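Local coordinates for GTP-binding protein (Sulfolobus solfataricus P2, PDB 2QTH), which hydrolyses GTP, for which it is specific, and associates with the 50S ribosomal subunit, possibly acting in protein synthesis or ribosome biogenesis, at residues K104-L109 with K158-I163; I179-I184 with Y257-I262; V264-F269 with L299-K304. All coordinates share one frame; numbering follows the deposited sequence.

The three contacts follow one another along the chain, each closing before the next opens. Contact 1 pairs helices 101-121 and 145-164, within the range of the middle region of the HflX family. Contacts 2 and 3 belong to the G domain and share strand 260-266, which has strand 181-186 on one side and strand 295-300 on the other in the mixed central sheet. Their centres lie about 21 Å apart, and they touch where Ile-184 CG2 meets Val-264 CG2 at 3.7 Å. Contact 1 is separate, its centre about 25 Å from that of contact 2 and about 37 Å from that of contact 3. The helical pair thus lies well away from contact 3, which holds the Asn-Lys-Ile-Asp residues that meet the guanine.

Contact 1 of 3, residues K104-L109 with K158-I163. With CD (cadmium ion), chain E.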
loop_
_atom_site.group_PDB
_atom_site.type_symbol
_atom_site.label_atom_id
_atom_site.label_comp_id
_atom_site.label_asym_id
_atom_site.label_seq_id
_atom_site.Cartn_x
_atom_site.Cartn_y
_atom_site.Cartn_z
ATOM N N LYS A 104 10.080 -1.724 -10.770
ATOM C CA LYS A 104 9.274 -1.877 -11.919
ATOM C C LYS A 104 9.505 -3.229 -12.617
ATOM O O LYS A 104 8.542 -3.836 -13.145
ATOM C CB LYS A 104 9.500 -0.689 -12.881
ATOM C CG LYS A 104 8.880 0.645 -12.272
ATOM C CD LYS A 104 7.341 0.580 -12.186
ATOM C CE LYS A 104 6.651 1.919 -12.450
ATOM N NZ LYS A 104 7.685 3.040 -12.292
ATOM N N MET A 105 10.776 -3.673 -12.673
ATOM C CA MET A 105 11.113 -4.958 -13.249
ATOM C C MET A 105 10.584 -6.135 -12.411
ATOM O O MET A 105 10.117 -7.133 -12.950
ATOM C CB MET A 105 12.628 -5.048 -13.351
ATOM C CG MET A 105 13.226 -4.211 -14.501
ATOM S SD MET A 105 15.050 -4.172 -14.240
ATOM C CE MET A 105 15.276 -5.668 -15.165
ATOM N N GLN A 106 10.725 -6.056 -11.091
ATOM C CA GLN A 106 10.138 -7.124 -10.260
ATOM C C GLN A 106 8.614 -7.220 -10.395
ATOM O O GLN A 106 8.046 -8.310 -10.249
ATOM C CB GLN A 106 10.406 -6.868 -8.779
ATOM C CG GLN A 106 11.910 -7.075 -8.349
ATOM C CD GLN A 106 12.327 -8.556 -8.231
ATOM O OE1 GLN A 106 11.551 -9.483 -8.465
ATOM N NE2 GLN A 106 13.583 -8.760 -7.890
ATOM N N ILE A 107 7.939 -6.064 -10.505
ATOM C CA ILE A 107 6.480 -6.072 -10.602
ATOM C C ILE A 107 6.054 -6.725 -11.908
ATOM O O ILE A 107 5.168 -7.562 -11.946
ATOM C CB ILE A 107 5.910 -4.626 -10.452
ATOM C CG1 ILE A 107 6.130 -4.129 -8.988
ATOM C CG2 ILE A 107 4.282 -4.581 -10.848
ATOM C CD1 ILE A 107 6.236 -2.552 -8.816
ATOM N N GLU A 108 6.693 -6.345 -12.998
ATOM C CA GLU A 108 6.414 -6.895 -14.294
ATOM C C GLU A 108 6.722 -8.453 -14.374
ATOM O O GLU A 108 5.895 -9.243 -14.898
ATOM C CB GLU A 108 7.266 -6.154 -15.324
ATOM C CG GLU A 108 7.355 -6.900 -16.636
ATOM C CD GLU A 108 6.259 -6.675 -17.634
ATOM O OE1 GLU A 108 5.178 -6.187 -17.281
ATOM O OE2 GLU A 108 6.493 -7.018 -18.845
ATOM N N LEU A 109 7.828 -8.838 -13.740
ATOM C CA LEU A 109 8.227 -10.251 -13.614
ATOM C C LEU A 109 7.138 -11.006 -12.903
ATOM O O LEU A 109 6.694 -12.012 -13.380
ATOM C CB LEU A 109 9.527 -10.355 -12.828
ATOM C CG LEU A 109 10.023 -11.846 -12.657
ATOM C CD1 LEU A 109 10.198 -12.594 -13.998
ATOM C CD2 LEU A 109 11.299 -11.816 -11.843
ATOM N N LYS A 158 17.304 -12.504 -15.755
ATOM C CA LYS A 158 18.644 -12.186 -16.211
ATOM C C LYS A 158 19.065 -10.783 -15.801
ATOM O O LYS A 158 20.043 -10.619 -15.036
ATOM C CB LYS A 158 18.783 -12.408 -17.718
ATOM C CG LYS A 158 20.271 -12.433 -18.176
ATOM C CD LYS A 158 20.505 -11.899 -19.643
ATOM C CE LYS A 158 20.717 -10.354 -19.728
ATOM N NZ LYS A 158 21.454 -9.715 -18.570
ATOM N N GLU A 159 18.355 -9.763 -16.291
ATOM C CA GLU A 159 18.648 -8.367 -15.916
ATOM C C GLU A 159 18.571 -8.045 -14.414
ATOM O O GLU A 159 19.367 -7.247 -13.916
ATOM C CB GLU A 159 17.783 -7.410 -16.707
ATOM C CG GLU A 159 17.997 -7.572 -18.209
ATOM C CD GLU A 159 16.970 -6.863 -19.039
ATOM O OE1 GLU A 159 15.791 -6.800 -18.613
ATOM O OE2 GLU A 159 17.338 -6.385 -20.131
ATOM N N LEU A 160 17.643 -8.661 -13.689
ATOM C CA LEU A 160 17.590 -8.476 -12.238
ATOM C C LEU A 160 18.832 -9.068 -11.508
ATOM O O LEU A 160 19.420 -8.384 -10.679
ATOM C CB LEU A 160 16.311 -9.017 -11.640
ATOM C CG LEU A 160 15.046 -8.170 -11.816
ATOM C CD1 LEU A 160 13.880 -9.087 -11.439
ATOM C CD2 LEU A 160 15.030 -6.889 -11.014
ATOM N N GLU A 161 19.221 -10.308 -11.828
ATOM C CA GLU A 161 20.442 -10.882 -11.236
ATOM C C GLU A 161 21.637 -10.003 -11.586
ATOM O O GLU A 161 22.536 -9.835 -10.766
ATOM C CB GLU A 161 20.650 -12.376 -11.597
ATOM C CG GLU A 161 21.995 -12.972 -11.106
ATOM C CD GLU A 161 22.015 -13.624 -9.693
ATOM O OE1 GLU A 161 21.042 -13.499 -8.887
ATOM O OE2 GLU A 161 23.054 -14.289 -9.390
ATOM N N SER A 162 21.602 -9.367 -12.750
ATOM C CA SER A 162 22.680 -8.462 -13.131
ATOM C C SER A 162 22.717 -7.126 -12.386
ATOM O O SER A 162 23.803 -6.629 -12.060
ATOM C CB SER A 162 22.705 -8.228 -14.639
ATOM O OG SER A 162 23.314 -6.977 -14.910
ATOM N N ILE A 163 21.563 -6.524 -12.122
ATOM C CA ILE A 163 21.557 -5.244 -11.385
ATOM C C ILE A 163 21.933 -5.468 -9.932
ATOM O O ILE A 163 22.280 -4.518 -9.215
ATOM C CB ILE A 163 20.197 -4.472 -11.429
ATOM C CG1 ILE A 163 19.290 -4.833 -10.243
ATOM C CG2 ILE A 163 19.484 -4.606 -12.756
ATOM C CD1 ILE A 163 19.465 -3.905 -9.085
HETATM CD CD CD E . 3.926 -6.545 -19.210
#
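Met-105 and Leu-160 mark the nearest backbone approach of two helical segments, their CA atoms 7.4 Å apart. The segments run roughly antiparallel, at 150° between their directions, and their axes come within 10.6 Å. They belong to helices 101-121 and 145-164, an antiparallel helical hairpin in the middle region of this HflX protein. The contact is built on van der Waals packing.

Leu-160 is the central side chain. Its CD2 lies against Met-105 CB at 3.8 Å. Its CD1 meets Leu-109 CD2, also at 3.8 Å. The amide end of Gln-106 is touched as well, with Gln-106 NE2 3.6 Å from Leu-160 CD1. The Gln-106 chain turns about its CB-CG bond (chi2 -76°), and this brings its amide end nearer to the partner helix. Gln-106 also packs on Asp-246 and Ala-247 of helix 245-253, so it bridges the hairpin and the G domain. An alanine here would remove the CG and amide contacts and is likely to leave both methyls of Leu-160 less well covered on that side.

Leu-109 also rests on Ile-153 and Met-157 of the second helix. Glu-108 holds a cadmium ion through both carboxylate oxygens, OE1 at 2.3 Å and OE2 at 2.6 Å. OE2 is also hydrogen-bonded to Arg-152 of helix 145-164, a polar tie between the two helices beyond these segments.

Met-105 reaches across to Glu-159, and the two chains cross at about a right angle. The Met-105 chain turns at its last torsion (chi3 88°), and its CE methyl ends 3.4 Å from Glu-159 CB.

Contact 2 of 3, residues I179-I184 with Y257-I262; sequences IPSIGI and YSDALI
Ser-181 to Ile-184 pair with Ala-260 to Ile-262 as neighbouring parallel strands of the G domain's central sheet. The axes of the short segments come within 4.4 Å of each other.

Backbone hydrogen bonds set the register. Ala-260 N donates to Ser-181 O, Gly-183 N to Ala-260 O, and Ile-262 N to Gly-183 O. The last is the shortest of the three, at 2.7 Å. CA-H...O contacts accompany the ladder, as from Leu-261 CA to Gly-183 O.

One side chain joins the polar network. Asp-259 OD2 accepts from Ser-181 N at 2.7 Å. The amide meets this oxygen on its anti side, 17° out of the carboxylate plane. The bond ties the start of the first strand to the turn before the second.

Apolar packing fills the face that bears Ile-182, Ile-184, Ala-260 and Ile-262. Ile-182 CD1 touches Ala-260 CB. With Ile-182 CG1 beside the backbone N (chi1 -52°), its CG2 stands anti to that N and presses on Ile-262 CG1 at 3.5 Å, which is tight for two carbons. Ile-184 runs alongside Ile-262, their CD1 methyls 4.2 Å apart. On the other face, Leu-261 CD2 and Ser-258 OG lie near Gly-183, where a side chain would be crowded.

Strand 226-232 continues the sheet beyond 181-186. Helix 341-355 packs on Ala-260 and Ile-262, while helix 192-200, which begins with the P-loop's Lys-192, packs on Ile-184 and Ile-262.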
loop_
_atom_site.group_PDB
_atom_site.type_symbol
_atom_site.label_atom_id
_atom_site.label_comp_id
_atom_site.label_asym_id
_atom_site.label_seq_id
_atom_site.Cartn_x
_atom_site.Cartn_y
_atom_site.Cartn_z
ATOM N N ILE A 179 15.912 19.660 -2.454
ATOM C CA ILE A 179 14.990 19.938 -1.340
ATOM C C ILE A 179 14.800 18.655 -0.473
ATOM O O ILE A 179 14.899 17.563 -0.978
ATOM C CB ILE A 179 13.609 20.562 -1.783
ATOM C CG1 ILE A 179 12.729 19.552 -2.459
ATOM C CG2 ILE A 179 13.737 21.928 -2.589
ATOM C CD1 ILE A 179 11.213 19.936 -2.377
ATOM N N PRO A 180 14.537 18.781 0.832
ATOM C CA PRO A 180 14.426 17.565 1.635
ATOM C C PRO A 180 13.228 16.652 1.290
ATOM O O PRO A 180 12.153 17.141 0.927
ATOM C CB PRO A 180 14.276 18.118 3.041
ATOM C CG PRO A 180 13.712 19.450 2.859
ATOM C CD PRO A 180 14.285 19.989 1.642
ATOM N N SER A 181 13.431 15.346 1.425
ATOM C CA SER A 181 12.474 14.323 1.054
ATOM C C SER A 181 11.968 13.625 2.296
ATOM O O SER A 181 12.754 12.982 2.936
ATOM C CB SER A 181 13.230 13.230 0.278
ATOM O OG SER A 181 12.827 13.286 -1.040
ATOM N N ILE A 182 10.663 13.685 2.589
ATOM C CA ILE A 182 10.143 12.977 3.717
ATOM C C ILE A 182 9.146 11.944 3.215
ATOM O O ILE A 182 8.114 12.280 2.677
ATOM C CB ILE A 182 9.318 13.852 4.679
ATOM C CG1 ILE A 182 10.046 15.157 5.146
ATOM C CG2 ILE A 182 8.920 13.018 5.914
ATOM C CD1 ILE A 182 11.387 14.949 5.671
ATOM N N GLY A 183 9.441 10.696 3.523
ATOM C CA GLY A 183 8.596 9.578 3.130
ATOM C C GLY A 183 7.624 9.141 4.181
ATOM O O GLY A 183 7.967 9.078 5.372
ATOM N N ILE A 184 6.391 8.802 3.754
ATOM C CA ILE A 184 5.342 8.476 4.736
ATOM C C ILE A 184 5.227 6.960 4.667
ATOM O O ILE A 184 4.886 6.403 3.544
ATOM C CB ILE A 184 3.936 9.106 4.361
ATOM C CG1 ILE A 184 3.879 10.651 4.552
ATOM C CG2 ILE A 184 2.854 8.579 5.308
ATOM C CD1 ILE A 184 4.937 11.367 3.916
ATOM N N TYR A 257 15.451 6.243 -0.121
ATOM C CA TYR A 257 15.785 7.459 -0.947
ATOM C C TYR A 257 15.481 8.800 -0.228
ATOM O O TYR A 257 15.945 9.902 -0.631
ATOM C CB TYR A 257 14.950 7.554 -2.263
ATOM C CG TYR A 257 15.186 6.468 -3.282
ATOM C CD1 TYR A 257 16.407 5.842 -3.370
ATOM C CD2 TYR A 257 14.171 6.066 -4.158
ATOM C CE1 TYR A 257 16.626 4.832 -4.282
ATOM C CE2 TYR A 257 14.382 5.053 -5.091
ATOM C CZ TYR A 257 15.612 4.441 -5.131
ATOM O OH TYR A 257 15.887 3.442 -6.025
ATOM N N SER A 258 14.601 8.692 0.744
ATOM C CA SER A 258 14.061 9.858 1.435
ATOM C C SER A 258 15.013 10.221 2.574
ATOM O O SER A 258 15.645 9.349 3.216
ATOM C CB SER A 258 12.624 9.547 1.948
ATOM O OG SER A 258 11.696 9.509 0.842
ATOM N N ASP A 259 15.151 11.522 2.805
ATOM C CA ASP A 259 16.001 12.054 3.861
ATOM C C ASP A 259 15.517 11.764 5.238
ATOM O O ASP A 259 16.304 11.669 6.154
ATOM C CB ASP A 259 16.162 13.563 3.652
ATOM C CG ASP A 259 16.688 13.830 2.314
ATOM O OD1 ASP A 259 17.752 13.227 2.029
ATOM O OD2 ASP A 259 16.035 14.551 1.538
ATOM N N ALA A 260 14.201 11.607 5.390
ATOM C CA ALA A 260 13.591 11.352 6.695
ATOM C C ALA A 260 12.265 10.625 6.435
ATOM O O ALA A 260 11.779 10.590 5.285
ATOM C CB ALA A 260 13.365 12.662 7.482
ATOM N N LEU A 261 11.680 10.067 7.477
ATOM C CA LEU A 261 10.406 9.323 7.336
ATOM C C LEU A 261 9.401 9.769 8.384
ATOM O O LEU A 261 9.748 10.122 9.516
ATOM C CB LEU A 261 10.630 7.789 7.485
ATOM C CG LEU A 261 11.589 7.092 6.503
ATOM C CD1 LEU A 261 11.735 5.603 6.836
ATOM C CD2 LEU A 261 11.187 7.314 5.058
ATOM N N ILE A 262 8.131 9.726 8.004
ATOM C CA ILE A 262 7.038 9.862 8.961
ATOM C C ILE A 262 6.454 8.468 9.079
ATOM O O ILE A 262 6.007 7.931 8.065
ATOM C CB ILE A 262 5.929 10.826 8.417
ATOM C CG1 ILE A 262 6.524 12.306 8.354
ATOM C CG2 ILE A 262 4.556 10.685 9.301
ATOM C CD1 ILE A 262 5.684 13.417 7.498
#

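Contact 3 of 3, residues V264-F269 with L299-K304. With GDP (guanosine-5'-diphosphate), chain H.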
loop_
_atom_site.group_PDB
_atom_site.type_symbol
_atom_site.label_atom_id
_atom_site.label_comp_id
_atom_site.label_asym_id
_atom_site.label_seq_id
_atom_site.Cartn_x
_atom_site.Cartn_y
_atom_site.Cartn_z
ATOM N N VAL A 264 3.478 6.232 10.487
ATOM C CA VAL A 264 2.095 6.452 10.895
ATOM C C VAL A 264 1.649 5.218 11.611
ATOM O O VAL A 264 1.911 4.100 11.102
ATOM C CB VAL A 264 1.075 6.826 9.741
ATOM C CG1 VAL A 264 -0.200 7.396 10.401
ATOM C CG2 VAL A 264 1.640 7.942 8.788
ATOM N N ILE A 265 0.968 5.398 12.737
ATOM C CA ILE A 265 0.535 4.280 13.641
ATOM C C ILE A 265 -0.875 4.547 14.068
ATOM O O ILE A 265 -1.201 5.691 14.483
ATOM C CB ILE A 265 1.382 4.160 14.939
ATOM C CG1 ILE A 265 2.883 4.091 14.588
ATOM C CG2 ILE A 265 0.968 2.849 15.766
ATOM C CD1 ILE A 265 3.303 2.752 13.856
ATOM N N ASP A 266 -1.722 3.518 13.963
ATOM C CA ASP A 266 -3.119 3.652 14.350
ATOM C C ASP A 266 -3.225 3.699 15.885
ATOM O O ASP A 266 -3.048 2.644 16.504
ATOM C CB ASP A 266 -3.892 2.448 13.765
ATOM C CG ASP A 266 -5.407 2.563 13.931
ATOM O OD1 ASP A 266 -5.860 3.366 14.789
ATOM O OD2 ASP A 266 -6.118 1.814 13.240
ATOM N N SER A 267 -3.555 4.868 16.490
ATOM C CA SER A 267 -3.771 4.942 17.959
ATOM C C SER A 267 -4.924 4.086 18.542
ATOM O O SER A 267 -5.017 3.957 19.769
ATOM C CB SER A 267 -3.932 6.408 18.491
ATOM O OG SER A 267 -5.198 6.959 18.158
ATOM N N THR A 268 -5.832 3.603 17.698
ATOM C CA THR A 268 -6.997 2.844 18.172
ATOM C C THR A 268 -6.625 1.423 18.567
ATOM O O THR A 268 -7.445 0.653 19.082
ATOM C CB THR A 268 -8.198 2.846 17.162
ATOM O OG1 THR A 268 -7.929 2.037 16.038
ATOM C CG2 THR A 268 -8.496 4.233 16.661
ATOM N N PHE A 269 -5.376 1.057 18.329
ATOM C CA PHE A 269 -4.981 -0.330 18.535
ATOM C C PHE A 269 -4.821 -0.523 20.035
ATOM O O PHE A 269 -4.248 0.351 20.706
ATOM C CB PHE A 269 -3.628 -0.621 17.840
ATOM C CG PHE A 269 -3.732 -0.895 16.347
ATOM C CD1 PHE A 269 -4.938 -0.930 15.704
ATOM C CD2 PHE A 269 -2.582 -1.097 15.593
ATOM C CE1 PHE A 269 -5.014 -1.220 14.349
ATOM C CE2 PHE A 269 -2.653 -1.374 14.270
ATOM C CZ PHE A 269 -3.886 -1.439 13.655
ATOM N N LEU A 299 1.056 9.291 15.899
ATOM C CA LEU A 299 0.081 8.397 16.434
ATOM C C LEU A 299 -1.234 9.002 15.976
ATOM O O LEU A 299 -1.566 10.094 16.392
ATOM C CB LEU A 299 0.322 8.412 17.950
ATOM C CG LEU A 299 -0.471 7.406 18.760
ATOM C CD1 LEU A 299 -0.073 5.981 18.184
ATOM C CD2 LEU A 299 -0.170 7.508 20.252
ATOM N N ASN A 300 -1.918 8.363 15.022
ATOM C CA ASN A 300 -3.005 8.963 14.265
ATOM C C ASN A 300 -4.320 8.411 14.755
ATOM O O ASN A 300 -4.327 7.434 15.484
ATOM C CB ASN A 300 -2.827 8.580 12.744
ATOM C CG ASN A 300 -3.753 9.348 11.795
ATOM O OD1 ASN A 300 -4.064 10.517 11.998
ATOM N ND2 ASN A 300 -4.202 8.672 10.730
ATOM N N LYS A 301 -5.412 9.020 14.300
ATOM C CA LYS A 301 -6.801 8.601 14.561
ATOM C C LYS A 301 -7.158 8.815 16.003
ATOM O O LYS A 301 -8.035 8.133 16.530
ATOM C CB LYS A 301 -7.084 7.136 14.157
ATOM C CG LYS A 301 -6.630 6.798 12.769
ATOM C CD LYS A 301 -7.165 5.365 12.326
ATOM C CE LYS A 301 -6.975 5.110 10.845
ATOM N NZ LYS A 301 -7.696 3.821 10.390
ATOM N N ILE A 302 -6.477 9.753 16.649
ATOM C CA ILE A 302 -6.655 9.978 18.067
ATOM C C ILE A 302 -8.081 10.331 18.422
ATOM O O ILE A 302 -8.475 10.112 19.562
ATOM C CB ILE A 302 -5.691 11.033 18.683
ATOM C CG1 ILE A 302 -6.008 12.479 18.184
ATOM C CG2 ILE A 302 -4.161 10.528 18.602
ATOM C CD1 ILE A 302 -5.041 13.562 18.775
ATOM N N ASP A 303 -8.832 10.864 17.458
ATOM C CA ASP A 303 -10.254 11.156 17.667
ATOM C C ASP A 303 -11.087 9.912 18.011
ATOM O O ASP A 303 -12.084 10.016 18.750
ATOM C CB ASP A 303 -10.884 11.852 16.437
ATOM C CG ASP A 303 -10.652 11.103 15.162
ATOM O OD1 ASP A 303 -9.465 10.999 14.724
ATOM O OD2 ASP A 303 -11.653 10.635 14.577
ATOM N N LYS A 304 -10.696 8.777 17.430
ATOM C CA LYS A 304 -11.404 7.491 17.565
ATOM C C LYS A 304 -10.938 6.690 18.781
ATOM O O LYS A 304 -11.383 5.563 18.960
ATOM C CB LYS A 304 -11.123 6.613 16.343
ATOM C CG LYS A 304 -11.876 6.922 15.090
ATOM C CD LYS A 304 -11.204 6.196 13.843
ATOM C CE LYS A 304 -11.451 4.648 13.747
ATOM N NZ LYS A 304 -11.090 4.047 12.361
HETATM P PB GDP H . -3.711 4.110 4.573
HETATM O O1B GDP H . -4.109 2.769 3.956
HETATM O O2B GDP H . -2.519 3.890 5.484
HETATM O O3B GDP H . -3.287 5.008 3.481
HETATM O O3A GDP H . -4.843 4.849 5.378
HETATM P PA GDP H . -5.814 6.096 4.760
HETATM O O1A GDP H . -5.481 7.516 4.884
HETATM O O2A GDP H . -6.246 5.724 3.353
HETATM O "O5'" GDP H . -6.912 5.916 5.925
HETATM C "C5'" GDP H . -7.358 4.618 6.317
HETATM C "C4'" GDP H . -8.842 4.772 6.641
HETATM O "O4'" GDP H . -8.893 5.405 7.925
HETATM C "C3'" GDP H . -9.602 5.696 5.704
HETATM O "O3'" GDP H . -10.978 5.349 5.873
HETATM C "C2'" GDP H . -9.389 7.060 6.312
HETATM O "O2'" GDP H . -10.508 7.917 6.093
HETATM C "C1'" GDP H . -9.303 6.771 7.810
HETATM N N9 GDP H . -8.435 7.723 8.558
HETATM C C8 GDP H . -7.226 8.260 8.229
HETATM N N7 GDP H . -6.738 9.123 9.195
HETATM C C5 GDP H . -7.702 9.141 10.176
HETATM C C6 GDP H . -7.911 9.815 11.485
HETATM O O6 GDP H . -7.058 10.583 11.903
HETATM N N1 GDP H . -9.019 9.563 12.231
HETATM C C2 GDP H . -9.973 8.737 11.797
HETATM N N2 GDP H . -11.063 8.577 12.598
HETATM N N3 GDP H . -9.877 8.059 10.589
HETATM C C4 GDP H . -8.801 8.227 9.757
#
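Asn-300 and Ile-265 join the ends of two parallel strands, part of the beta-alpha-beta unit 260-266, 271-288 and 295-300. Asn-300 N points almost straight at Ile-265 O, 2.8 Å away.

Ser-267 follows in a type I turn. Its OG sits between its own backbone N and carbonyl carbon (chi1 74°) and donates to Asn-300 O at 2.9 Å, from above the carbonyl plane. Ser-267 N reaches the same oxygen within that plane, so two donors grip it.

Asp-266 has CG anti to the backbone N (chi1 -172°). OD1 accepts from Thr-268 N, an Asx turn, and from Thr-268 OG1. Both donors lie above the same face of the carboxylate plane. Lys-301 CD passes 3.4 Å from Asp-266 OD1, and its extended chain runs over the guanine. Its NZ is hydrogen-bonded to GDP O4' and to Asn-189 O, and makes a long salt bridge to Asp-266 OD2 at 3.8 Å.

Asn-300 is held by Ser-190 O at ND2 and Ala-335 N at OD1. Asp-303 OD1 accepts from GDP N1 at 2.9 Å, nearly straight at 173°. Asn-300, Lys-301 and Asp-303 spell the NKxD motif of G proteins. The carboxylate reads guanine N1-H, and probably the less surely placed N2, consistent with specificity for GTP.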